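Local coordinates for protein type III Pentaketide Synthase (Neurospora crassa, PDB 3EUO) that probably acts as a type III polyketide synthase of the chalcone and stilbene synthase family, an acyltransferase that builds pentaketides, at residues E87-A92 and A205-L210; A294-G299 and G362-P367. All coordinates share one frame; numbering follows the deposited sequence.

Contact 1 of 2, residues E87-A92 and A205-L210; sequences EASRKA and ASAVIL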
loop_
_atom_site.group_PDB
_atom_site.type_symbol
_atom_site.label_atom_id
_atom_site.label_comp_id
_atom_site.label_asym_id
_atom_site.label_seq_id
_atom_site.Cartn_x
_atom_site.Cartn_y
_atom_site.Cartn_z
ATOM N N GLU A 87 6.544 -19.554 1.462
ATOM C CA GLU A 87 7.559 -20.434 0.862
ATOM C C GLU A 87 8.538 -19.698 -0.063
ATOM O O GLU A 87 9.747 -19.958 -0.027
ATOM C CB GLU A 87 6.887 -21.620 0.159
ATOM C CG GLU A 87 7.845 -22.591 -0.546
ATOM C CD GLU A 87 8.799 -23.326 0.405
ATOM O OE1 GLU A 87 8.574 -23.333 1.638
ATOM O OE2 GLU A 87 9.783 -23.907 -0.097
ATOM N N ALA A 88 8.021 -18.772 -0.877
ATOM C CA ALA A 88 8.861 -17.944 -1.749
ATOM C C ALA A 88 9.844 -17.110 -0.922
ATOM O O ALA A 88 11.030 -17.037 -1.235
ATOM C CB ALA A 88 7.996 -17.036 -2.620
ATOM N N SER A 89 9.335 -16.500 0.143
ATOM C CA SER A 89 10.153 -15.704 1.053
ATOM C C SER A 89 11.216 -16.556 1.736
ATOM O O SER A 89 12.356 -16.110 1.892
ATOM C CB SER A 89 9.274 -15.015 2.099
ATOM O OG SER A 89 8.369 -14.106 1.480
ATOM N N ARG A 90 10.833 -17.768 2.149
ATOM C CA ARG A 90 11.772 -18.697 2.777
ATOM C C ARG A 90 12.948 -19.024 1.859
ATOM O O ARG A 90 14.094 -19.064 2.303
ATOM C CB ARG A 90 11.079 -19.998 3.184
ATOM C CG ARG A 90 10.245 -19.903 4.450
ATOM C CD ARG A 90 9.822 -21.303 4.946
ATOM N NE ARG A 90 8.796 -21.236 5.991
ATOM C CZ ARG A 90 9.027 -20.932 7.269
ATOM N NH1 ARG A 90 10.260 -20.660 7.693
ATOM N NH2 ARG A 90 8.015 -20.899 8.131
ATOM N N LYS A 91 12.653 -19.272 0.586
ATOM C CA LYS A 91 13.683 -19.669 -0.373
ATOM C C LYS A 91 14.613 -18.515 -0.717
ATOM O O LYS A 91 15.819 -18.706 -0.877
ATOM C CB LYS A 91 13.053 -20.268 -1.632
ATOM C CG LYS A 91 12.376 -21.616 -1.369
ATOM C CD LYS A 91 11.966 -22.336 -2.648
ATOM C CE LYS A 91 10.698 -21.778 -3.249
ATOM N NZ LYS A 91 10.211 -22.635 -4.392
ATOM N N ALA A 92 14.045 -17.317 -0.828
ATOM C CA ALA A 92 14.838 -16.113 -1.053
ATOM C C ALA A 92 15.791 -15.885 0.117
ATOM O O ALA A 92 16.976 -15.647 -0.089
ATOM C CB ALA A 92 13.934 -14.903 -1.265
ATOM N N ALA A 205 3.517 -16.531 -6.123
ATOM C CA ALA A 205 4.210 -15.636 -5.200
ATOM C C ALA A 205 5.683 -15.684 -5.524
ATOM O O ALA A 205 6.209 -16.730 -5.887
ATOM C CB ALA A 205 3.963 -16.027 -3.756
ATOM N N SER A 206 6.345 -14.539 -5.408
ATOM C CA SER A 206 7.771 -14.470 -5.667
ATOM C C SER A 206 8.388 -13.431 -4.757
ATOM O O SER A 206 7.726 -12.476 -4.359
ATOM C CB SER A 206 8.040 -14.121 -7.123
ATOM O OG SER A 206 7.448 -12.885 -7.460
ATOM N N ALA A 207 9.659 -13.628 -4.425
ATOM C CA ALA A 207 10.341 -12.741 -3.491
ATOM C C ALA A 207 11.808 -12.593 -3.838
ATOM O O ALA A 207 12.407 -13.488 -4.437
ATOM C CB ALA A 207 10.185 -13.261 -2.062
ATOM N N VAL A 208 12.364 -11.437 -3.488
ATOM C CA VAL A 208 13.806 -11.231 -3.514
ATOM C C VAL A 208 14.254 -10.615 -2.193
ATOM O O VAL A 208 13.462 -9.996 -1.476
ATOM C CB VAL A 208 14.298 -10.352 -4.708
ATOM C CG1 VAL A 208 13.864 -10.958 -6.052
ATOM C CG2 VAL A 208 13.820 -8.903 -4.579
ATOM N N ILE A 209 15.528 -10.813 -1.867
ATOM C CA ILE A 209 16.157 -10.071 -0.792
ATOM C C ILE A 209 17.006 -8.982 -1.423
ATOM O O ILE A 209 17.860 -9.278 -2.265
ATOM C CB ILE A 209 17.065 -10.963 0.082
ATOM C CG1 ILE A 209 16.256 -12.129 0.682
ATOM C CG2 ILE A 209 17.766 -10.104 1.135
ATOM C CD1 ILE A 209 15.074 -11.688 1.575
ATOM N N LEU A 210 16.731 -7.731 -1.059
ATOM C CA LEU A 210 17.586 -6.614 -1.467
ATOM C C LEU A 210 18.396 -6.155 -0.268
ATOM O O LEU A 210 17.830 -5.785 0.769
ATOM C CB LEU A 210 16.777 -5.441 -2.027
ATOM C CG LEU A 210 17.591 -4.339 -2.727
ATOM C CD1 LEU A 210 18.224 -4.845 -4.038
ATOM C CD2 LEU A 210 16.726 -3.114 -3.001
#
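Ile209 reaches Ala92, at the C-terminal end of segment 87-92, because its chi1 of -58° sets CG1 beside the backbone N and anti to the carbonyl carbon. From there CG1 comes to 3.7 Å from Ala92 O, close by the methyl of that alanine. Ser89 turns its hydroxyl in a comparable way (chi1 -63°), with OG folded back next to its own N, where it bonds to Ala85 O one turn earlier. The hydroxyl is thus satisfied within the helix, and what it offers Ala207 is mere packing, OG to CB at 4.1 Å.

Apart from these two side chains, the contact is made of alanines. The CB of Ala207 presses on helix backbone, lying 4.0 Å from Ser89 CA and about as far from Ala88 O, with the methyls of Ala88 and Ala92 to either side along the helix. Those two methyls, one helical turn apart, lean on strand carbonyls in return: Ala88 CB sits 3.7 Å from Ala205 O, and Ala92 CB is 3.8 Å from Ala207 O. Ala88 also touches the methyl of Ala205. No hydrogen bond crosses the contact.

With such short side chains the axes of the two segments come within 6.8 Å, and they run in nearly the same direction, at 27°. The strand's own backbone bonds go to its sheet neighbours, strands 4-11 and 168-175. Ser206 and Val208 point away from helix 70-96; Val208 packs on Leu150 of helix 145-162, so this part of the sheet is covered on both faces. A sheet between an outer helix and a central buried one is the layering of the thiolase fold, here in the N-terminal domain.

Contact 2 of 2, residues A294-G299 and G362-P367; sequences AMHPGG and GCAFGP
Two backbone hydrogen bonds tie Cys363 to Ala294, in the parallel neighbouring strand, and to His296, just past that strand's end. Cys363 N gives its hydrogen to Ala294 O at 3.0 Å. The second bond, His296 N to Cys363 O, is 2.8 Å long. Ala294 O also receives a CA-H...O contact from Gly362 CA at 3.3 Å, so one carbonyl is held by two neighbouring residues. Beyond this point the chains separate, and a water takes over: it donates to His296 O at 2.7 Å and accepts a weak bond from Phe365 N. That same His296 O takes a weak bond from Gly298 N, closing an inverse gamma turn centred on Pro297.

This strand end followed by His-Pro-Gly-Gly lies beside the Phe-Gly-Pro end of strand 359-366, an arrangement familiar from the C-terminal half of chalcone synthase-like enzymes. In that family a cysteine, a histidine and an asparagine form the active site, and His296 and Asn329, joined by a weak NE2 to OD1 bond, are consistent with the last two; Cys143, found here as the sulfinic acid, would be the first.

Sulfur dominates the apolar packing on the side of Met295 and Cys363. Met295 leaves the backbone with CG anti to N (chi1 -178°), then bends at both later torsions, laying SD 3.7 Å from Cys363 CB. SD continues to Phe365 CE2 at 4.2 Å, an oblique Met-aromatic contact, while Phe365 itself rests on Ala262 and Leu266 of helix 258-277. Near the histidine the touch is aliphatic: His296 CB meets the methyl of Ala364 at 3.7 Å, and the imidazole leads away from the strand.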
loop_
_atom_site.group_PDB
_atom_site.type_symbol
_atom_site.label_atom_id
_atom_site.label_comp_id
_atom_site.label_asym_id
_atom_site.label_seq_id
_atom_site.Cartn_x
_atom_site.Cartn_y
_atom_site.Cartn_z
ATOM N N ALA A 294 14.528 -8.661 -18.981
ATOM C CA ALA A 294 13.559 -9.295 -18.106
ATOM C C ALA A 294 12.270 -8.476 -18.205
ATOM O O ALA A 294 12.052 -7.545 -17.423
ATOM C CB ALA A 294 14.081 -9.318 -16.668
ATOM N N MET A 295 11.436 -8.805 -19.190
ATOM C CA MET A 295 10.172 -8.101 -19.392
ATOM C C MET A 295 9.044 -8.791 -18.644
ATOM O O MET A 295 8.973 -10.020 -18.632
ATOM C CB MET A 295 9.821 -8.063 -20.883
ATOM C CG MET A 295 8.529 -7.314 -21.217
ATOM S SD MET A 295 8.703 -5.515 -21.141
ATOM C CE MET A 295 10.259 -5.353 -22.024
ATOM N N HIS A 296 8.158 -8.011 -18.028
ATOM C CA HIS A 296 6.925 -8.579 -17.506
ATOM C C HIS A 296 6.026 -8.895 -18.699
ATOM O O HIS A 296 5.679 -7.993 -19.471
ATOM C CB HIS A 296 6.196 -7.631 -16.553
ATOM C CG HIS A 296 4.868 -8.158 -16.108
ATOM N ND1 HIS A 296 3.670 -7.580 -16.471
ATOM C CD2 HIS A 296 4.552 -9.250 -15.374
ATOM C CE1 HIS A 296 2.673 -8.280 -15.958
ATOM N NE2 HIS A 296 3.183 -9.295 -15.283
ATOM N N PRO A 297 5.653 -10.176 -18.860
ATOM C CA PRO A 297 4.874 -10.568 -20.028
ATOM C C PRO A 297 3.378 -10.339 -19.799
ATOM O O PRO A 297 2.626 -11.295 -19.572
ATOM C CB PRO A 297 5.205 -12.048 -20.174
ATOM C CG PRO A 297 5.435 -12.523 -18.754
ATOM C CD PRO A 297 5.945 -11.323 -17.974
ATOM N N GLY A 298 2.971 -9.070 -19.845
ATOM C CA GLY A 298 1.582 -8.677 -19.596
ATOM C C GLY A 298 0.614 -9.294 -20.589
ATOM O O GLY A 298 -0.531 -9.595 -20.243
ATOM N N GLY A 299 1.093 -9.480 -21.818
ATOM C CA GLY A 299 0.372 -10.163 -22.899
ATOM C C GLY A 299 1.371 -10.456 -24.010
ATOM O O GLY A 299 2.468 -9.889 -24.020
ATOM N N GLY A 362 15.186 -4.628 -16.582
ATOM C CA GLY A 362 13.894 -5.092 -16.088
ATOM C C GLY A 362 12.836 -4.092 -16.514
ATOM O O GLY A 362 13.086 -2.892 -16.493
ATOM N N CYS A 363 11.670 -4.584 -16.924
ATOM C CA CYS A 363 10.594 -3.703 -17.373
ATOM C C CYS A 363 9.220 -4.296 -17.060
ATOM O O CYS A 363 9.002 -5.500 -17.217
ATOM C CB CYS A 363 10.735 -3.419 -18.869
ATOM S SG CYS A 363 9.562 -2.207 -19.515
ATOM N N ALA A 364 8.305 -3.437 -16.608
ATOM C CA ALA A 364 6.939 -3.832 -16.279
ATOM C C ALA A 364 6.007 -2.631 -16.436
ATOM O O ALA A 364 6.417 -1.492 -16.210
ATOM C CB ALA A 364 6.860 -4.372 -14.849
ATOM N N PHE A 365 4.766 -2.892 -16.843
ATOM C CA PHE A 365 3.729 -1.858 -16.906
ATOM C C PHE A 365 2.540 -2.322 -16.091
ATOM O O PHE A 365 2.292 -3.534 -15.981
ATOM C CB PHE A 365 3.244 -1.618 -18.346
ATOM C CG PHE A 365 4.346 -1.465 -19.355
ATOM C CD1 PHE A 365 4.889 -0.211 -19.627
ATOM C CD2 PHE A 365 4.828 -2.566 -20.050
ATOM C CE1 PHE A 365 5.911 -0.065 -20.565
ATOM C CE2 PHE A 365 5.854 -2.435 -20.989
ATOM C CZ PHE A 365 6.394 -1.178 -21.245
ATOM N N GLY A 366 1.791 -1.363 -15.556
ATOM C CA GLY A 366 0.532 -1.646 -14.862
ATOM C C GLY A 366 -0.384 -0.429 -14.842
ATOM O O GLY A 366 -0.064 0.603 -15.451
ATOM N N PRO A 367 -1.538 -0.539 -14.152
ATOM C CA PRO A 367 -2.475 0.579 -14.008
ATOM C C PRO A 367 -1.788 1.914 -13.705
ATOM O O PRO A 367 -0.900 1.985 -12.840
ATOM C CB PRO A 367 -3.359 0.134 -12.840
ATOM C CG PRO A 367 -3.414 -1.348 -12.975
ATOM C CD PRO A 367 -2.042 -1.760 -13.489
HETATM O O HOH W 1 5.247 -5.373 -18.997
#

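In the fold
Both contacts are buried and reach the same mixed sheet, yet in different domains: segments 87-92 and 205-210 belong to the N-terminal chalcone and stilbene synthase domain, 294-299 and 362-367 to the C-terminal one. Their centres lie about 19 Å apart, and the nearest atoms are about 9 Å apart without touching. Contact 1 lays a helix on a sheet face, so its chemistry is methyl against backbone. Contact 2 joins two strands edge to edge within the sheet and is bonded through the main chain, with sulfur and aromatic packing beside it. It also runs out into the loop that carries the probable active-site histidine, whereas contact 1 is layer-to-layer packing.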